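Local coordinates for protein uracil-DNA glycosylase (Nitratifractor salsuginis, PDB 5X3G) that belongs to the uracil-DNA glycosylase superfamily and has an alpha/beta fold built round a four-stranded parallel sheet, at residues Ile74-Asp79 with Lys192-Phe197. Numbering follows the deposited sequence.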
ATOM      1  N   ILE A  74       0.417  -8.284  -3.700  1.00 18.63           N
ATOM      2  CA  ILE A  74       0.362  -6.893  -4.137  1.00 27.61           C
ATOM      3  C   ILE A  74      -0.972  -6.336  -3.664  1.00 25.58           C
ATOM      4  O   ILE A  74      -2.018  -6.640  -4.250  1.00 23.55           O
ATOM      5  CB  ILE A  74       0.510  -6.741  -5.657  1.00 25.52           C
ATOM      6  CG1 ILE A  74       1.789  -7.425  -6.144  1.00 30.72           C
ATOM      7  CG2 ILE A  74       0.505  -5.268  -6.046  1.00 22.52           C
ATOM      8  CD1 ILE A  74       2.077  -7.183  -7.608  1.00 28.24           C
ATOM      9  N   LEU A  75      -0.941  -5.534  -2.606  1.00 26.32           N
ATOM     10  CA  LEU A  75      -2.134  -4.922  -2.040  1.00 25.16           C
ATOM     11  C   LEU A  75      -2.325  -3.549  -2.670  1.00 23.65           C
ATOM     12  O   LEU A  75      -1.440  -2.692  -2.570  1.00 22.11           O
ATOM     13  CB  LEU A  75      -2.005  -4.820  -0.519  1.00 19.73           C
ATOM     14  CG  LEU A  75      -3.245  -4.481   0.315  1.00 21.50           C
ATOM     15  CD1 LEU A  75      -3.007  -4.950   1.732  1.00 23.91           C
ATOM     16  CD2 LEU A  75      -3.548  -2.990   0.309  1.00 20.33           C
ATOM     17  N   PHE A  76      -3.478  -3.335  -3.294  1.00 21.57           N
ATOM     18  CA  PHE A  76      -3.695  -2.136  -4.090  1.00 21.67           C
ATOM     19  C   PHE A  76      -4.366  -1.020  -3.299  1.00 22.99           C
ATOM     20  O   PHE A  76      -5.179  -1.256  -2.402  1.00 23.52           O
ATOM     21  CB  PHE A  76      -4.542  -2.447  -5.325  1.00 23.11           C
ATOM     22  CG  PHE A  76      -3.774  -3.081  -6.451  1.00 27.50           C
ATOM     23  CD1 PHE A  76      -3.077  -2.300  -7.358  1.00 29.13           C
ATOM     24  CD2 PHE A  76      -3.763  -4.457  -6.615  1.00 30.88           C
ATOM     25  CE1 PHE A  76      -2.374  -2.878  -8.403  1.00 34.95           C
ATOM     26  CE2 PHE A  76      -3.062  -5.042  -7.657  1.00 37.91           C
ATOM     27  CZ  PHE A  76      -2.365  -4.250  -8.552  1.00 24.58           C
ATOM     28  N   GLY A  77      -3.989   0.215  -3.646  1.00 19.41           N
ATOM     29  CA  GLY A  77      -4.788   1.379  -3.346  1.00 23.99           C
ATOM     30  C   GLY A  77      -5.021   2.169  -4.623  1.00 26.46           C
ATOM     31  O   GLY A  77      -4.507   1.825  -5.688  1.00 25.87           O
ATOM     32  N   GLN A  78      -5.814   3.232  -4.502  1.00 37.36           N
ATOM     33  CA  GLN A  78      -6.103   4.074  -5.659  1.00 36.87           C
ATOM     34  C   GLN A  78      -4.938   5.002  -5.975  1.00 28.64           C
ATOM     35  O   GLN A  78      -4.262   4.844  -6.995  1.00 37.51           O
ATOM     36  CB  GLN A  78      -7.378   4.889  -5.428  1.00 38.40           C
ATOM     37  CG  GLN A  78      -8.652   4.132  -5.738  1.00 45.06           C
ATOM     38  CD  GLN A  78      -8.868   3.968  -7.230  1.00 52.99           C
ATOM     39  OE1 GLN A  78      -8.391   3.009  -7.838  1.00 58.09           O
ATOM     40  NE2 GLN A  78      -9.584   4.912  -7.829  1.00 61.36           N
ATOM     41  N   ASP A  79      -4.700   5.969  -5.098  1.00 23.14           N
ATOM     42  CA  ASP A  79      -3.672   6.977  -5.299  1.00 27.42           C
ATOM     43  C   ASP A  79      -3.312   7.546  -3.933  1.00 37.53           C
ATOM     44  O   ASP A  79      -4.009   7.274  -2.943  1.00 28.23           O
ATOM     45  CB  ASP A  79      -4.154   8.075  -6.270  1.00 33.62           C
ATOM     46  CG  ASP A  79      -5.280   8.915  -5.698  1.00 36.80           C
ATOM     47  OD1 ASP A  79      -6.058   8.392  -4.875  1.00 40.76           O
ATOM     48  OD2 ASP A  79      -5.392  10.095  -6.089  1.00 35.83           O
ATOM     49  N   LYS A 192       2.258  -2.916 -17.137  1.00 30.15           N
ATOM     50  CA  LYS A 192       3.605  -3.415 -17.396  1.00 31.18           C
ATOM     51  C   LYS A 192       4.220  -4.035 -16.145  1.00 29.93           C
ATOM     52  O   LYS A 192       4.910  -5.061 -16.226  1.00 28.01           O
ATOM     53  CB  LYS A 192       4.490  -2.289 -17.926  1.00 30.19           C
ATOM     54  CG  LYS A 192       5.829  -2.773 -18.439  1.00 33.94           C
ATOM     55  CD  LYS A 192       5.628  -3.715 -19.610  1.00 35.58           C
ATOM     56  CE  LYS A 192       6.946  -4.279 -20.094  1.00 46.14           C
ATOM     57  NZ  LYS A 192       6.770  -5.121 -21.310  1.00 43.23           N
ATOM     58  N   LEU A 193       3.979  -3.431 -14.979  1.00 27.09           N
ATOM     59  CA  LEU A 193       4.530  -3.969 -13.739  1.00 29.46           C
ATOM     60  C   LEU A 193       3.954  -5.346 -13.428  1.00 29.13           C
ATOM     61  O   LEU A 193       4.683  -6.243 -12.990  1.00 31.69           O
ATOM     62  CB  LEU A 193       4.266  -3.001 -12.586  1.00 26.66           C
ATOM     63  CG  LEU A 193       5.103  -3.197 -11.322  1.00 35.12           C
ATOM     64  CD1 LEU A 193       6.502  -2.652 -11.532  1.00 32.30           C
ATOM     65  CD2 LEU A 193       4.440  -2.532 -10.131  1.00 28.96           C
ATOM     66  N   LEU A 194       2.651  -5.535 -13.648  1.00 28.65           N
ATOM     67  CA  LEU A 194       2.045  -6.844 -13.420  1.00 33.58           C
ATOM     68  C   LEU A 194       2.500  -7.853 -14.466  1.00 28.23           C
ATOM     69  O   LEU A 194       2.682  -9.036 -14.156  1.00 29.85           O
ATOM     70  CB  LEU A 194       0.521  -6.727 -13.407  1.00 30.99           C
ATOM     71  CG  LEU A 194      -0.054  -5.917 -12.247  1.00 32.06           C
ATOM     72  CD1 LEU A 194      -1.572  -5.983 -12.257  1.00 21.81           C
ATOM     73  CD2 LEU A 194       0.504  -6.426 -10.927  1.00 25.80           C
ATOM     74  N   GLU A 195       2.675  -7.408 -15.714  1.00 36.12           N
ATOM     75  CA  GLU A 195       3.335  -8.242 -16.712  1.00 42.84           C
ATOM     76  C   GLU A 195       4.675  -8.752 -16.195  1.00 34.66           C
ATOM     77  O   GLU A 195       4.996  -9.938 -16.325  1.00 37.66           O
ATOM     78  CB  GLU A 195       3.519  -7.452 -18.009  1.00 40.00           C
ATOM     79  CG  GLU A 195       4.534  -8.045 -18.976  1.00 52.95           C
ATOM     80  CD  GLU A 195       4.442  -7.435 -20.362  1.00 57.72           C
ATOM     81  OE1 GLU A 195       3.536  -6.607 -20.590  1.00 53.75           O
ATOM     82  OE2 GLU A 195       5.290  -7.769 -21.216  1.00 64.65           O
ATOM     83  N   GLY A 196       5.462  -7.866 -15.580  1.00 34.62           N
ATOM     84  CA  GLY A 196       6.762  -8.255 -15.060  1.00 27.15           C
ATOM     85  C   GLY A 196       6.712  -9.234 -13.904  1.00 40.25           C
ATOM     86  O   GLY A 196       7.687  -9.958 -13.681  1.00 37.85           O
ATOM     87  N   PHE A 197       5.607  -9.270 -13.163  1.00 36.10           N
ATOM     88  CA  PHE A 197       5.458 -10.174 -12.029  1.00 41.52           C
ATOM     89  C   PHE A 197       4.850 -11.519 -12.407  1.00 35.39           C
ATOM     90  O   PHE A 197       4.632 -12.349 -11.517  1.00 36.53           O
ATOM     91  CB  PHE A 197       4.594  -9.529 -10.940  1.00 34.55           C
ATOM     92  CG  PHE A 197       5.331  -8.554 -10.073  1.00 28.93           C
ATOM     93  CD1 PHE A 197       6.311  -8.990  -9.196  1.00 27.83           C
ATOM     94  CD2 PHE A 197       5.025  -7.205 -10.113  1.00 36.21           C
ATOM     95  CE1 PHE A 197       6.983  -8.094  -8.391  1.00 28.67           C
ATOM     96  CE2 PHE A 197       5.693  -6.306  -9.309  1.00 40.57           C
ATOM     97  CZ  PHE A 197       6.670  -6.752  -8.446  1.00 32.34           C
TER
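Ile-74 meets Leu-194 and Phe-197 through a single methyl group, CD1. This methyl fits into the angle between the Leu-194 branch and the Phe-197 ring, touching both. It lies against a branch of Leu-194, with Ile-74 CD1 3.8 Å from Leu-194 CD2. It also sits over a face of the Phe-197 ring, as a CH-pi contact. Ile-74 CD1 is 4.3 Å from the centroid of the Phe-197 ring and 27° off the ring normal. The methyl is therefore displaced toward one flank of the ring. Its closest ring atom is Phe-197 CD2, 3.9 Å from Ile-74 CD1. The reach comes from an extended chain: chi2 of Ile-74 is -174°, which carries CD1 away from the strand.

Leu-194 divides its two methyls between two strand residues. CD2 goes to Ile-74, while CD1 faces Phe-76. Leu-194 CD1 meets the rim of the Phe-76 ring almost level with it, 4.2 Å from Phe-76 CZ. The two side chains point toward each other across the gap. The branch methyl of Ile-74, CG2, lies 3.8 Å above one face of the same Phe-76 ring, toward its rim.

This is helix-on-sheet packing in an alpha/beta fold of the uracil-DNA glycosylase superfamily. Strand 73-77 is an inner strand of the parallel sheet, between strands 164-168 and 203-207. Near its C-terminal end, helix 179-196 packs on one face of that sheet: Leu-194 meets strand 73-77 and Leu-193 touches Leu-167 of the neighbouring strand.

No hydrogen bond joins the two segments, and all four touching residues are buried. The backbones stay well apart, with Ile-74 CA 9.4 Å from Leu-194 CA. Leu-167 and Leu-204 on the flanking strands also touch both Ile-74 and Phe-76. Met-169 adds to the surroundings of Phe-76, and Ser-219 touches Leu-194.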